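Teicoplanin pseudoaglycone deacetylases Orf2 (Actinoplanes teichomyceticus, PDB 3DFK) probably acts as a zinc-dependent deacetylase of the PIG-L family that removes the acetyl group from the sugar of teicoplanin pseudoaglycone. Local coordinates at residues Leu11-His16 / Leu39-Phe44; His16-Val21 / Leu73-Glu78. All blocks are in the same frame, centred on the assembly; numbering follows the deposited sequence.

How the contacts relate
Contact 1 (11-16 with 39-44) and contact 2 (16-21 with 73-78) have centres about 10 Å apart and share H16, which closes the first segment of one and opens that of the other. Strand 9-14, helix 19-33 and strand 37-42 follow in chain order as a beta-alpha-beta unit, and helix 71-86 comes later to meet the turn between strand 9-14 and helix 19-33. The two contacts also touch directly: S14 OG lies 3.0 Å from A20 N, a probable hydrogen bond, and V40 CG1 packs on A20 CB. Both reach the zinc ion and the decanoic acid, which places the H16-D19 turn at the metal site; H164 of helix 162-178 completes the protein ligands.

Contact 1: Leu11-His16 / Leu39-Phe44; sequences LAISPH and LVYTVF. With ZN (zinc ion), chain B; DKA (decanoic acid), chain C.
L11 pairs with L39, A12 with V40, I13 with Y41 and S14 with T42, in parallel register, the strand axes 4.6 Å apart at closest and 23° from parallel. The ladder runs through four backbone bonds, A12 N to L39 O, Y41 N to A12 O, S14 N to Y41 O and V43 N to S14 O, all close to straight, the N-H...O angle of V43 N to S14 O being 163°. The pairing continues with F44 N to P15 O (2.9 Å), next to H16.

On one face, L11 CD1 lies alongside Y41 CB at 4.1 Å. I13 meets its neighbours through the CG2 branch, which reaches V43 CG2 (3.6 Å) and approaches Y41 CD2 obliquely; helix 126-147 packs against this side. The other face carries A12 CB against V40 CG2 (4.0 Å) and S14 CB against T42 OG1. With OG opposite its own backbone N (chi1 -171°), S14 reaches H16 O at 2.7 Å in the carbonyl plane, bracing the turn that carries the histidine. T42 CG2 presses on H16 C from the neighbouring strand (3.4 Å), while P15 O lies in plane at the edge of the F44 ring.

The imidazole of H16 is placed from several directions. ND1 binds the zinc ion at 2.1 Å, NE2 is hydrogen-bonded to D163, and decanoic acid C5 sits over the centre of one ring face, with P15 CB offset on the opposite face. D19 and H164 supply the remaining protein ligands of the metal. Gripped at both nitrogens, the ring has little freedom to rotate, and the D163 carboxylate would probably make ND1 a stronger donor to zinc.

Contact 2: His16-Val21 / Leu73-Glu78; sequences HLDDAV and LYRRKE. With ZN (zinc ion), chain B; DKA (decanoic acid), chain C.
The zinc site and its acyl-ligand pocket are bordered here by the turn L17-D18, held against helix 71-86 chiefly by R75. L17 is the centre of an inverse gamma turn, closed by D18 N to H16 O, and the L17 carbonyl faces the arginine. R75 NH2 donates to L17 O at 2.9 Å, but the donor stands 52° out of the carbonyl plane with a C=O...N angle of 117°, so the bond does not follow a lone pair. Water 3 gives L17 O a second partner, accepts from R75 NE and donates to E78 OE1, stitching turn and helix together.

The R75 chain bends at chi3 (68°) before its guanidinium meets the turn. D18 OD2 forms a long salt bridge with R75 NH2 (3.7 Å), while W63 makes a cation-pi contact with R75. The aliphatic part of the joint is L17 CD1, lodged against R75 CB (3.8 Å) and R76 CG (4.0 Å); the guanidinium end of R76 instead reaches A45 O.

D18 OD1 is modelled 2.5 Å from decanoic acid O2, an unusually short approach that puts the D18 carboxylate directly beside the bound carboxylate. D19, at the start of helix 19-33, binds zinc through OD2 at 2.1 Å, with OD1 more distant at 2.6 Å. Decanoic acid O2 and water 2 join the protein ligands around the metal. The H16-L17-D18-D19 run, with H16 and D19 on zinc and D18 beside the bound carboxylate, matches the H-x-D-D motif of PIG-L-type deacetylases.

Contact 1: Leu11-His16 / Leu39-Phe44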
loop_
_atom_site.group_PDB
_atom_site.type_symbol
_atom_site.label_atom_id
_atom_site.label_comp_id
_atom_site.label_asym_id
_atom_site.label_seq_id
_atom_site.Cartn_x
_atom_site.Cartn_y
_atom_site.Cartn_z
ATOM N N LEU A 11 0.405 10.882 -8.323
ATOM C CA LEU A 11 -0.234 9.588 -8.448
ATOM C C LEU A 11 0.335 8.720 -7.345
ATOM O O LEU A 11 1.534 8.455 -7.330
ATOM C CB LEU A 11 0.090 8.950 -9.801
ATOM C CG LEU A 11 -0.390 7.512 -9.990
ATOM C CD1 LEU A 11 -1.919 7.365 -9.802
ATOM C CD2 LEU A 11 0.074 6.978 -11.368
ATOM N N ALA A 12 -0.514 8.292 -6.420
ATOM C CA ALA A 12 -0.048 7.391 -5.378
ATOM C C ALA A 12 -0.537 6.000 -5.754
ATOM O O ALA A 12 -1.684 5.832 -6.166
ATOM C CB ALA A 12 -0.583 7.817 -4.041
ATOM N N ILE A 13 0.341 5.007 -5.631
ATOM C CA ILE A 13 -0.006 3.645 -6.003
ATOM C C ILE A 13 0.029 2.770 -4.761
ATOM O O ILE A 13 1.100 2.503 -4.209
ATOM C CB ILE A 13 0.939 3.105 -7.102
ATOM C CG1 ILE A 13 0.946 4.080 -8.295
ATOM C CG2 ILE A 13 0.474 1.717 -7.538
ATOM C CD1 ILE A 13 1.848 3.700 -9.460
ATOM N N SER A 14 -1.158 2.391 -4.289
ATOM C CA SER A 14 -1.285 1.651 -3.039
ATOM C C SER A 14 -1.414 0.160 -3.368
ATOM O O SER A 14 -2.184 -0.211 -4.257
ATOM C CB SER A 14 -2.536 2.126 -2.294
ATOM O OG SER A 14 -2.594 1.582 -0.986
ATOM N N PRO A 15 -0.662 -0.713 -2.664
ATOM C CA PRO A 15 -0.895 -2.128 -2.909
ATOM C C PRO A 15 -2.314 -2.540 -2.524
ATOM O O PRO A 15 -3.027 -3.114 -3.353
ATOM C CB PRO A 15 0.141 -2.846 -2.018
ATOM C CG PRO A 15 1.032 -1.806 -1.469
ATOM C CD PRO A 15 0.400 -0.452 -1.678
ATOM N N HIS A 16 -2.721 -2.206 -1.296
ATOM C CA HIS A 16 -3.992 -2.652 -0.754
ATOM C C HIS A 16 -4.843 -1.474 -0.386
ATOM O O HIS A 16 -4.352 -0.343 -0.301
ATOM C CB HIS A 16 -3.798 -3.458 0.513
ATOM C CG HIS A 16 -3.017 -4.719 0.306
ATOM N ND1 HIS A 16 -1.847 -4.982 0.986
ATOM C CD2 HIS A 16 -3.241 -5.778 -0.500
ATOM C CE1 HIS A 16 -1.384 -6.162 0.606
ATOM N NE2 HIS A 16 -2.206 -6.662 -0.301
ATOM N N LEU A 39 -4.378 11.498 -7.178
ATOM C CA LEU A 39 -5.155 10.316 -7.496
ATOM C C LEU A 39 -4.489 9.161 -6.765
ATOM O O LEU A 39 -3.291 8.994 -6.898
ATOM C CB LEU A 39 -5.127 10.051 -9.005
ATOM C CG LEU A 39 -5.806 8.760 -9.494
ATOM C CD1 LEU A 39 -7.272 8.692 -9.064
ATOM C CD2 LEU A 39 -5.640 8.581 -11.014
ATOM N N VAL A 40 -5.250 8.402 -5.987
ATOM C CA VAL A 40 -4.686 7.224 -5.293
ATOM C C VAL A 40 -5.253 5.990 -5.959
ATOM O O VAL A 40 -6.455 5.711 -5.878
ATOM C CB VAL A 40 -5.017 7.229 -3.792
ATOM C CG1 VAL A 40 -4.505 5.924 -3.108
ATOM C CG2 VAL A 40 -4.441 8.491 -3.122
ATOM N N TYR A 41 -4.370 5.258 -6.630
ATOM C CA TYR A 41 -4.743 4.063 -7.369
ATOM C C TYR A 41 -4.343 2.875 -6.515
ATOM O O TYR A 41 -3.190 2.795 -6.097
ATOM C CB TYR A 41 -3.982 4.043 -8.698
ATOM C CG TYR A 41 -3.966 2.703 -9.398
ATOM C CD1 TYR A 41 -5.147 2.087 -9.801
ATOM C CD2 TYR A 41 -2.758 2.038 -9.631
ATOM C CE1 TYR A 41 -5.129 0.823 -10.437
ATOM C CE2 TYR A 41 -2.730 0.787 -10.263
ATOM C CZ TYR A 41 -3.907 0.193 -10.663
ATOM O OH TYR A 41 -3.872 -1.037 -11.294
ATOM N N THR A 42 -5.293 1.985 -6.237
ATOM C CA THR A 42 -4.994 0.767 -5.470
ATOM C C THR A 42 -4.952 -0.415 -6.421
ATOM O O THR A 42 -5.928 -0.710 -7.113
ATOM C CB THR A 42 -6.009 0.534 -4.362
ATOM O OG1 THR A 42 -5.982 1.660 -3.454
ATOM C CG2 THR A 42 -5.672 -0.763 -3.604
ATOM N N VAL A 43 -3.812 -1.099 -6.426
ATOM C CA VAL A 43 -3.564 -2.212 -7.340
ATOM C C VAL A 43 -4.450 -3.414 -7.025
ATOM O O VAL A 43 -5.176 -3.911 -7.887
ATOM C CB VAL A 43 -2.073 -2.632 -7.299
ATOM C CG1 VAL A 43 -1.815 -3.812 -8.234
ATOM C CG2 VAL A 43 -1.167 -1.450 -7.675
ATOM N N PHE A 44 -4.397 -3.864 -5.778
ATOM C CA PHE A 44 -4.998 -5.138 -5.400
ATOM C C PHE A 44 -6.398 -4.929 -4.849
ATOM O O PHE A 44 -6.721 -5.382 -3.756
ATOM C CB PHE A 44 -4.057 -5.919 -4.455
ATOM C CG PHE A 44 -2.837 -6.430 -5.151
ATOM C CD1 PHE A 44 -2.914 -7.586 -5.937
ATOM C CD2 PHE A 44 -1.630 -5.734 -5.093
ATOM C CE1 PHE A 44 -1.797 -8.058 -6.633
ATOM C CE2 PHE A 44 -0.508 -6.194 -5.792
ATOM C CZ PHE A 44 -0.593 -7.356 -6.569
HETATM ZN ZN ZN B . -0.959 -3.713 2.355
HETATM C C1 DKA C . -2.786 -4.170 4.428
HETATM O O1 DKA C . -1.760 -4.233 5.127
HETATM C C2 DKA C . -3.996 -5.015 4.767
HETATM C C3 DKA C . -4.720 -5.392 3.477
HETATM C C4 DKA C . -5.154 -6.849 3.482
HETATM C C5 DKA C . -4.289 -7.716 2.579
HETATM C C6 DKA C . -4.091 -9.088 3.218
HETATM C C7 DKA C . -3.294 -10.035 2.325
HETATM C C8 DKA C . -3.110 -11.361 3.067
HETATM C C9 DKA C . -1.658 -11.702 3.379
HETATM C C10 DKA C . -1.222 -12.911 2.582
HETATM O O2 DKA C . -2.836 -3.427 3.442
HETATM O O HOH W 1 -5.846 2.695 -0.972
HETATM O O HOH W 2 -0.326 -5.075 3.703
#

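Contact 2: His16-Val21 / Leu73-Glu78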
loop_
_atom_site.group_PDB
_atom_site.type_symbol
_atom_site.label_atom_id
_atom_site.label_comp_id
_atom_site.label_asym_id
_atom_site.label_seq_id
_atom_site.Cartn_x
_atom_site.Cartn_y
_atom_site.Cartn_z
ATOM N N HIS A 16 -2.721 -2.206 -1.296
ATOM C CA HIS A 16 -3.992 -2.652 -0.754
ATOM C C HIS A 16 -4.843 -1.474 -0.386
ATOM O O HIS A 16 -4.352 -0.343 -0.301
ATOM C CB HIS A 16 -3.798 -3.458 0.513
ATOM C CG HIS A 16 -3.017 -4.719 0.306
ATOM N ND1 HIS A 16 -1.847 -4.982 0.986
ATOM C CD2 HIS A 16 -3.241 -5.778 -0.500
ATOM C CE1 HIS A 16 -1.384 -6.162 0.606
ATOM N NE2 HIS A 16 -2.206 -6.662 -0.301
ATOM N N LEU A 17 -6.115 -1.768 -0.126
ATOM C CA LEU A 17 -7.074 -0.763 0.321
ATOM C C LEU A 17 -6.824 -0.394 1.801
ATOM O O LEU A 17 -7.464 -0.938 2.711
ATOM C CB LEU A 17 -8.492 -1.284 0.072
ATOM C CG LEU A 17 -8.827 -1.553 -1.405
ATOM C CD1 LEU A 17 -9.975 -2.535 -1.565
ATOM C CD2 LEU A 17 -9.095 -0.254 -2.209
ATOM N N ASP A 18 -5.853 0.498 2.009
ATOM C CA ASP A 18 -5.469 1.108 3.301
ATOM C C ASP A 18 -4.033 1.631 3.314
ATOM O O ASP A 18 -3.692 2.506 4.088
ATOM C CB ASP A 18 -5.715 0.215 4.524
ATOM C CG ASP A 18 -4.970 -1.099 4.472
ATOM O OD1 ASP A 18 -4.262 -1.367 3.482
ATOM O OD2 ASP A 18 -5.131 -1.875 5.433
ATOM N N ASP A 19 -3.177 1.089 2.458
ATOM C CA ASP A 19 -1.751 1.316 2.641
ATOM C C ASP A 19 -1.343 2.764 2.400
ATOM O O ASP A 19 -0.540 3.313 3.152
ATOM C CB ASP A 19 -0.936 0.389 1.744
ATOM C CG ASP A 19 -0.993 -1.053 2.203
ATOM O OD1 ASP A 19 -0.717 -1.325 3.386
ATOM O OD2 ASP A 19 -1.327 -1.906 1.369
ATOM N N ALA A 20 -1.884 3.379 1.354
ATOM C CA ALA A 20 -1.515 4.754 1.012
ATOM C C ALA A 20 -1.947 5.719 2.131
ATOM O O ALA A 20 -1.203 6.620 2.521
ATOM C CB ALA A 20 -2.143 5.161 -0.337
ATOM N N VAL A 21 -3.128 5.490 2.684
ATOM C CA VAL A 21 -3.619 6.374 3.765
ATOM C C VAL A 21 -2.789 6.164 5.038
ATOM O O VAL A 21 -2.352 7.123 5.669
ATOM C CB VAL A 21 -5.133 6.190 4.013
ATOM C CG1 VAL A 21 -5.579 7.000 5.236
ATOM C CG2 VAL A 21 -5.920 6.639 2.774
ATOM N N LEU A 73 -15.871 -5.443 -1.851
ATOM C CA LEU A 73 -16.846 -4.337 -1.905
ATOM C C LEU A 73 -16.821 -3.490 -0.625
ATOM O O LEU A 73 -16.777 -2.252 -0.699
ATOM C CB LEU A 73 -18.260 -4.864 -2.190
ATOM C CG LEU A 73 -19.341 -3.774 -2.331
ATOM C CD1 LEU A 73 -18.956 -2.822 -3.462
ATOM C CD2 LEU A 73 -20.708 -4.372 -2.571
ATOM N N TYR A 74 -16.840 -4.160 0.533
ATOM C CA TYR A 74 -16.777 -3.489 1.836
ATOM C C TYR A 74 -15.523 -2.641 1.926
ATOM O O TYR A 74 -15.577 -1.493 2.313
ATOM C CB TYR A 74 -16.791 -4.497 3.001
ATOM C CG TYR A 74 -18.173 -4.931 3.434
ATOM C CD1 TYR A 74 -18.746 -6.083 2.917
ATOM C CD2 TYR A 74 -18.902 -4.198 4.371
ATOM C CE1 TYR A 74 -20.018 -6.500 3.292
ATOM C CE2 TYR A 74 -20.188 -4.608 4.763
ATOM C CZ TYR A 74 -20.731 -5.758 4.211
ATOM O OH TYR A 74 -21.977 -6.197 4.575
ATOM N N ARG A 75 -14.383 -3.219 1.568
ATOM C CA ARG A 75 -13.123 -2.498 1.648
ATOM C C ARG A 75 -12.999 -1.362 0.636
ATOM O O ARG A 75 -12.379 -0.327 0.926
ATOM C CB ARG A 75 -11.958 -3.486 1.521
ATOM C CG ARG A 75 -11.865 -4.407 2.723
ATOM C CD ARG A 75 -10.555 -5.185 2.662
ATOM N NE ARG A 75 -9.416 -4.287 2.853
ATOM C CZ ARG A 75 -8.145 -4.664 2.790
ATOM N NH1 ARG A 75 -7.840 -5.928 2.537
ATOM N NH2 ARG A 75 -7.180 -3.774 2.985
ATOM N N ARG A 76 -13.591 -1.538 -0.550
ATOM C CA ARG A 76 -13.568 -0.465 -1.536
ATOM C C ARG A 76 -14.358 0.703 -0.988
ATOM O O ARG A 76 -13.952 1.836 -1.154
ATOM C CB ARG A 76 -14.170 -0.895 -2.871
ATOM C CG ARG A 76 -13.221 -1.732 -3.754
ATOM C CD ARG A 76 -13.942 -2.067 -5.033
ATOM N NE ARG A 76 -13.081 -2.769 -5.996
ATOM C CZ ARG A 76 -13.323 -2.801 -7.302
ATOM N NH1 ARG A 76 -14.356 -2.130 -7.814
ATOM N NH2 ARG A 76 -12.509 -3.462 -8.113
ATOM N N LYS A 77 -15.483 0.427 -0.334
ATOM C CA LYS A 77 -16.282 1.533 0.232
ATOM C C LYS A 77 -15.546 2.271 1.350
ATOM O O LYS A 77 -15.625 3.501 1.455
ATOM C CB LYS A 77 -17.636 1.024 0.731
ATOM C CG LYS A 77 -18.587 0.714 -0.389
ATOM C CD LYS A 77 -19.890 0.100 0.112
ATOM C CE LYS A 77 -20.840 -0.087 -1.057
ATOM N NZ LYS A 77 -22.071 -0.865 -0.721
ATOM N N GLU A 78 -14.839 1.524 2.192
ATOM C CA GLU A 78 -13.983 2.111 3.226
ATOM C C GLU A 78 -12.924 3.013 2.594
ATOM O O GLU A 78 -12.683 4.138 3.055
ATOM C CB GLU A 78 -13.262 0.995 4.019
ATOM C CG GLU A 78 -14.162 0.246 4.999
ATOM C CD GLU A 78 -13.430 -0.883 5.698
ATOM O OE1 GLU A 78 -12.247 -1.153 5.359
ATOM O OE2 GLU A 78 -14.047 -1.481 6.601
HETATM ZN ZN ZN B . -0.959 -3.713 2.355
HETATM C C1 DKA C . -2.786 -4.170 4.428
HETATM O O1 DKA C . -1.760 -4.233 5.127
HETATM C C2 DKA C . -3.996 -5.015 4.767
HETATM C C3 DKA C . -4.720 -5.392 3.477
HETATM C C4 DKA C . -5.154 -6.849 3.482
HETATM C C5 DKA C . -4.289 -7.716 2.579
HETATM C C6 DKA C . -4.091 -9.088 3.218
HETATM C C7 DKA C . -3.294 -10.035 2.325
HETATM C C8 DKA C . -3.110 -11.361 3.067
HETATM C C9 DKA C . -1.658 -11.702 3.379
HETATM C C10 DKA C . -1.222 -12.911 2.582
HETATM O O2 DKA C . -2.836 -3.427 3.442
HETATM O O HOH W 3 -9.973 -1.715 3.828
HETATM O O HOH W 2 -0.326 -5.075 3.703
#